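Local coordinates for protein LpxE (Aquifex aeolicus, PDB 6EBU) that probably removes the 1-phosphate group of lipid A, acting as a membrane-embedded hydrolase of the PAP2 phosphatase family, at residues K62-A67 against A117-H122; E142-Y145 against F150-D153. The protein carries 1 engineered substitution. All blocks are in the same frame, centred on the assembly; numbering follows the deposited sequence.

Contact 1 (K62-A67 against A117-H122)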
loop_
_atom_site.group_PDB
_atom_site.type_symbol
_atom_site.label_atom_id
_atom_site.label_comp_id
_atom_site.label_asym_id
_atom_site.label_seq_id
_atom_site.Cartn_x
_atom_site.Cartn_y
_atom_site.Cartn_z
ATOM N N LYS A 62 -14.675 13.981 4.332
ATOM C CA LYS A 62 -13.634 14.874 4.837
ATOM C C LYS A 62 -12.508 14.127 5.543
ATOM O O LYS A 62 -11.333 14.422 5.257
ATOM C CB LYS A 62 -14.260 15.938 5.746
ATOM N N PRO A 63 -12.765 13.176 6.452
ATOM C CA PRO A 63 -11.638 12.432 7.043
ATOM C C PRO A 63 -10.778 11.717 6.016
ATOM O O PRO A 63 -9.548 11.718 6.139
ATOM C CB PRO A 63 -12.330 11.442 7.988
ATOM C CG PRO A 63 -13.616 12.087 8.322
ATOM C CD PRO A 63 -14.045 12.794 7.077
ATOM N N LEU A 64 -11.392 11.108 4.999
ATOM C CA LEU A 64 -10.603 10.384 4.006
ATOM C C LEU A 64 -9.769 11.336 3.161
ATOM O O LEU A 64 -8.601 11.051 2.869
ATOM C CB LEU A 64 -11.511 9.534 3.118
ATOM C CG LEU A 64 -10.738 8.720 2.076
ATOM C CD1 LEU A 64 -9.808 7.714 2.754
ATOM C CD2 LEU A 64 -11.682 8.027 1.112
ATOM N N ILE A 65 -10.346 12.471 2.757
ATOM C CA ILE A 65 -9.597 13.436 1.956
ATOM C C ILE A 65 -8.396 13.961 2.733
ATOM O O ILE A 65 -7.287 14.065 2.195
ATOM C CB ILE A 65 -10.516 14.580 1.490
ATOM C CG1 ILE A 65 -11.533 14.068 0.469
ATOM C CG2 ILE A 65 -9.696 15.719 0.896
ATOM C CD1 ILE A 65 -12.497 15.127 -0.009
ATOM N N LEU A 66 -8.589 14.285 4.014
ATOM C CA LEU A 66 -7.475 14.796 4.804
ATOM C C LEU A 66 -6.439 13.708 5.066
ATOM O O LEU A 66 -5.233 13.977 5.068
ATOM C CB LEU A 66 -7.995 15.394 6.113
ATOM C CG LEU A 66 -7.068 15.417 7.330
ATOM C CD1 LEU A 66 -5.961 16.443 7.129
ATOM C CD2 LEU A 66 -7.859 15.732 8.596
ATOM N N ALA A 67 -6.886 12.468 5.266
ATOM C CA ALA A 67 -5.945 11.379 5.506
ATOM C C ALA A 67 -5.132 11.064 4.258
ATOM O O ALA A 67 -3.920 10.832 4.344
ATOM C CB ALA A 67 -6.694 10.138 5.990
ATOM N N ALA A 117 -8.686 1.822 4.461
ATOM C CA ALA A 117 -9.233 0.847 5.399
ATOM C C ALA A 117 -9.369 1.431 6.801
ATOM O O ALA A 117 -10.324 1.114 7.516
ATOM C CB ALA A 117 -8.363 -0.411 5.421
ATOM N N THR A 118 -8.429 2.282 7.215
ATOM C CA THR A 118 -8.492 2.851 8.560
ATOM C C THR A 118 -9.665 3.818 8.695
ATOM O O THR A 118 -10.431 3.747 9.664
ATOM C CB THR A 118 -7.172 3.549 8.899
ATOM O OG1 THR A 118 -6.117 2.580 8.956
ATOM C CG2 THR A 118 -7.265 4.266 10.234
ATOM N N VAL A 119 -9.831 4.719 7.725
ATOM C CA VAL A 119 -10.873 5.738 7.826
ATOM C C VAL A 119 -12.254 5.124 7.617
ATOM O O VAL A 119 -13.223 5.499 8.288
ATOM C CB VAL A 119 -10.601 6.878 6.827
ATOM C CG1 VAL A 119 -11.760 7.868 6.806
ATOM C CG2 VAL A 119 -9.296 7.581 7.172
ATOM N N LEU A 120 -12.371 4.169 6.694
ATOM C CA LEU A 120 -13.684 3.623 6.377
ATOM C C LEU A 120 -14.127 2.530 7.344
ATOM O O LEU A 120 -15.326 2.243 7.414
ATOM C CB LEU A 120 -13.705 3.092 4.942
ATOM C CG LEU A 120 -13.500 4.142 3.844
ATOM C CD1 LEU A 120 -13.963 3.615 2.495
ATOM C CD2 LEU A 120 -14.216 5.445 4.190
ATOM N N SER A 121 -13.203 1.919 8.089
ATOM C CA SER A 121 -13.592 0.938 9.097
ATOM C C SER A 121 -14.130 1.579 10.369
ATOM O O SER A 121 -14.791 0.894 11.156
ATOM C CB SER A 121 -12.407 0.039 9.465
ATOM O OG SER A 121 -11.939 -0.684 8.343
ATOM N N HIS A 122 -13.863 2.864 10.585
ATOM C CA HIS A 122 -14.216 3.510 11.842
ATOM C C HIS A 122 -15.727 3.536 12.039
ATOM O O HIS A 122 -16.473 4.001 11.173
ATOM C CB HIS A 122 -13.655 4.931 11.873
ATOM C CG HIS A 122 -13.882 5.641 13.172
ATOM N ND1 HIS A 122 -15.052 6.310 13.459
ATOM C CD2 HIS A 122 -13.086 5.788 14.257
ATOM C CE1 HIS A 122 -14.968 6.838 14.668
ATOM N NE2 HIS A 122 -13.786 6.537 15.172
#

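Contact 2 (E142-Y145 against F150-D153). With BOG (octyl beta-D-glucopyranoside), chain F; SO4 (sulfate ion), chain B.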
loop_
_atom_site.group_PDB
_atom_site.type_symbol
_atom_site.label_atom_id
_atom_site.label_comp_id
_atom_site.label_asym_id
_atom_site.label_seq_id
_atom_site.Cartn_x
_atom_site.Cartn_y
_atom_site.Cartn_z
ATOM N N GLU A 142 0.525 -7.712 -2.532
ATOM C CA GLU A 142 0.638 -7.640 -3.985
ATOM C C GLU A 142 1.912 -6.916 -4.410
ATOM O O GLU A 142 2.568 -7.317 -5.377
ATOM C CB GLU A 142 -0.597 -6.953 -4.569
ATOM C CG GLU A 142 -0.490 -6.600 -6.037
ATOM C CD GLU A 142 -0.355 -5.109 -6.253
ATOM O OE1 GLU A 142 0.653 -4.678 -6.849
ATOM O OE2 GLU A 142 -1.256 -4.366 -5.813
ATOM N N ARG A 143 2.284 -5.853 -3.691
ATOM C CA ARG A 143 3.484 -5.103 -4.055
ATOM C C ARG A 143 4.731 -5.975 -3.956
ATOM O O ARG A 143 5.625 -5.893 -4.807
ATOM C CB ARG A 143 3.624 -3.863 -3.169
ATOM C CG ARG A 143 2.415 -2.935 -3.178
ATOM C CD ARG A 143 1.911 -2.697 -4.589
ATOM N NE ARG A 143 2.629 -1.614 -5.253
ATOM C CZ ARG A 143 2.686 -1.452 -6.570
ATOM N NH1 ARG A 143 2.071 -2.308 -7.372
ATOM N NH2 ARG A 143 3.363 -0.433 -7.085
ATOM N N ILE A 144 4.809 -6.820 -2.927
ATOM C CA ILE A 144 5.958 -7.707 -2.784
ATOM C C ILE A 144 5.901 -8.822 -3.819
ATOM O O ILE A 144 6.914 -9.164 -4.439
ATOM C CB ILE A 144 6.026 -8.266 -1.352
ATOM C CG1 ILE A 144 5.874 -7.138 -0.332
ATOM C CG2 ILE A 144 7.336 -9.013 -1.129
ATOM C CD1 ILE A 144 5.810 -7.618 1.091
ATOM N N TYR A 145 4.715 -9.404 -4.027
ATOM C CA TYR A 145 4.577 -10.461 -5.022
ATOM C C TYR A 145 4.924 -9.963 -6.418
ATOM O O TYR A 145 5.489 -10.715 -7.223
ATOM C CB TYR A 145 3.155 -11.029 -4.999
ATOM C CG TYR A 145 2.969 -12.203 -5.933
ATOM C CD1 TYR A 145 3.218 -13.501 -5.506
ATOM C CD2 TYR A 145 2.561 -12.012 -7.247
ATOM C CE1 TYR A 145 3.059 -14.577 -6.361
ATOM C CE2 TYR A 145 2.399 -13.077 -8.106
ATOM C CZ TYR A 145 2.651 -14.359 -7.660
ATOM O OH TYR A 145 2.497 -15.426 -8.517
ATOM N N PHE A 150 9.918 -4.041 -1.193
ATOM C CA PHE A 150 10.435 -4.846 -0.101
ATOM C C PHE A 150 9.439 -4.869 1.047
ATOM O O PHE A 150 8.601 -3.971 1.172
ATOM C CB PHE A 150 11.766 -4.281 0.392
ATOM C CG PHE A 150 12.872 -4.342 -0.619
ATOM C CD1 PHE A 150 13.562 -5.521 -0.841
ATOM C CD2 PHE A 150 13.239 -3.211 -1.330
ATOM C CE1 PHE A 150 14.593 -5.574 -1.765
ATOM C CE2 PHE A 150 14.268 -3.258 -2.253
ATOM C CZ PHE A 150 14.945 -4.442 -2.468
ATOM N N PRO A 151 9.503 -5.892 1.904
ATOM C CA PRO A 151 8.640 -5.905 3.096
ATOM C C PRO A 151 8.772 -4.668 3.969
ATOM O O PRO A 151 7.797 -4.278 4.623
ATOM C CB PRO A 151 9.099 -7.169 3.834
ATOM C CG PRO A 151 9.559 -8.070 2.740
ATOM C CD PRO A 151 10.195 -7.178 1.709
ATOM N N LEU A 152 9.950 -4.043 4.007
ATOM C CA LEU A 152 10.101 -2.803 4.762
ATOM C C LEU A 152 9.211 -1.701 4.197
ATOM O O LEU A 152 8.619 -0.921 4.953
ATOM C CB LEU A 152 11.565 -2.362 4.758
ATOM C CG LEU A 152 11.851 -0.953 5.286
ATOM C CD1 LEU A 152 11.506 -0.854 6.765
ATOM C CD2 LEU A 152 13.299 -0.559 5.037
ATOM N N ASP A 153 9.099 -1.630 2.868
ATOM C CA ASP A 153 8.301 -0.581 2.240
ATOM C C ASP A 153 6.819 -0.748 2.547
ATOM O O ASP A 153 6.117 0.240 2.795
ATOM C CB ASP A 153 8.524 -0.581 0.729
ATOM C CG ASP A 153 9.986 -0.648 0.353
ATOM O OD1 ASP A 153 10.818 -0.080 1.092
ATOM O OD2 ASP A 153 10.302 -1.265 -0.687
HETATM O O1 BOG F . 2.427 4.001 -8.705
HETATM C "C1'" BOG F . 1.201 3.412 -8.273
HETATM C "C2'" BOG F . 0.524 2.707 -9.469
HETATM C "C3'" BOG F . -0.343 1.516 -8.955
HETATM C "C4'" BOG F . -0.005 0.228 -9.756
HETATM C "C5'" BOG F . 1.524 0.121 -9.960
HETATM C "C6'" BOG F . 1.831 -0.928 -11.049
HETATM C "C7'" BOG F . 1.622 -0.323 -12.435
HETATM C "C8'" BOG F . 2.668 0.766 -12.682
HETATM S S SO4 B . 4.248 2.666 -5.092
HETATM O O1 SO4 B . 3.657 1.385 -4.712
HETATM O O2 SO4 B . 4.964 2.520 -6.354
HETATM O O3 SO4 B . 5.176 3.086 -4.047
HETATM O O4 SO4 B . 3.194 3.666 -5.242
#

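Contact 1 (K62-A67 against A117-H122)
P63 is the one ring that touches, through its CB, which lies 3.8 Å from V119 CG1; no aromatic, amide or carboxylate face takes part. The two methyls of V119 fork along helix 62-67. CG1, anti to its own backbone N (chi1 173°), reaches the P63 end, where it also nears L64 at its N (3.7 Å) and CB. CG2 turns the other way and meets A67 CB at 3.8 Å, one helical turn on from P63. V119 thus sits against P63, L64 and A67, three residues on one side of the helix. The helix segments run antiparallel at 166°, their axes 9.6 Å apart. Beyond V119, S121 turns its OG back to A117 O (2.6 Å), which also accepts S121 N, so this buried hydroxyl is satisfied within its own helix. L49 and L53 of helix 46-56 pack on L64, and S168 of helix 151-170 touches A67 and bonds to P63 O. No hydrogen bond or salt bridge crosses the contact, so these two membrane-protein helices meet here through van der Waals contact, with little to fix direction beyond the fit of the V119 methyls.

Contact 2 (E142-Y145 against F150-D153)
I144 lays its CD1 methyl over P151, 3.9 Å from P151 CA and 4.1 Å from P151 CG, the two side chains crossing at about a right angle. Its CG1 branch stands anti to the carbonyl carbon (chi1 -48°) and then runs extended, which carries CD1 across to the start of the next helix. F150 is the N-cap of that helix: its N donates to D153 OD2 (2.8 Å), approaching from above the carboxylate plane, which gives one half of a capping box. D153 OD2 also takes S104 OG and, weakly, H149 ND1, while H149 NE2 bonds the sulfate, consistent with D153 standing behind H149 in a second shell, as the aspartate does in PAP2 enzymes.

R143 bends at chi2 and chi3 away from the 150-153 segment. NH1 meets the syn lone pair of E142 OE1 at 2.8 Å, almost exactly in the guanidinium plane, a salt bridge that fixes the group's rotation. Its edge then presents NE (3.2 Å) and NH2 (3.0 Å) to sulfate O1, with a weak third bond from NH2 to O2. K79 NZ, R86 NH2 and G108 N also bond the sulfate. The octyl chain of a bound detergent comes up obliquely, C5' 3.5 Å from R143 NH2. R143, H149 and D153 have the R-x5-H-x3-D spacing of the PAP2 signature, consistent with the sulfate marking the phosphate pocket. A leucine in place of R143 would probably leave E142 OE1 without its ionic mate and strip sulfate O1 of two donors.

The short connection between helices 126-145 and 151-170 packs against helix 13-24, whose F19 meets I144 and whose N15 and L18 meet P151; V154 touches both R143 and I144, and helix 28-37 flanks E142 and Y145.

In the fold
Contact 1 closes before contact 2 opens, so the two come in series along one chain, both within the PAP2 region. Their centres lie 23 Å apart on opposite sides of the chain's centre, with about 14 Å between nearest atoms and no touch. Contact 1 joins helices 61-82 and 108-121, contact 2 helices 126-145 and 151-170. All four run between the two regions: K129, L132 and S168 of the second pair border contact 1, while K79 and G108 of the first pair meet the sulfate. At one end the helices meet at contact 1 through apolar side chains, while the other end holds the sulfate site, which probably receives the substrate's phosphate.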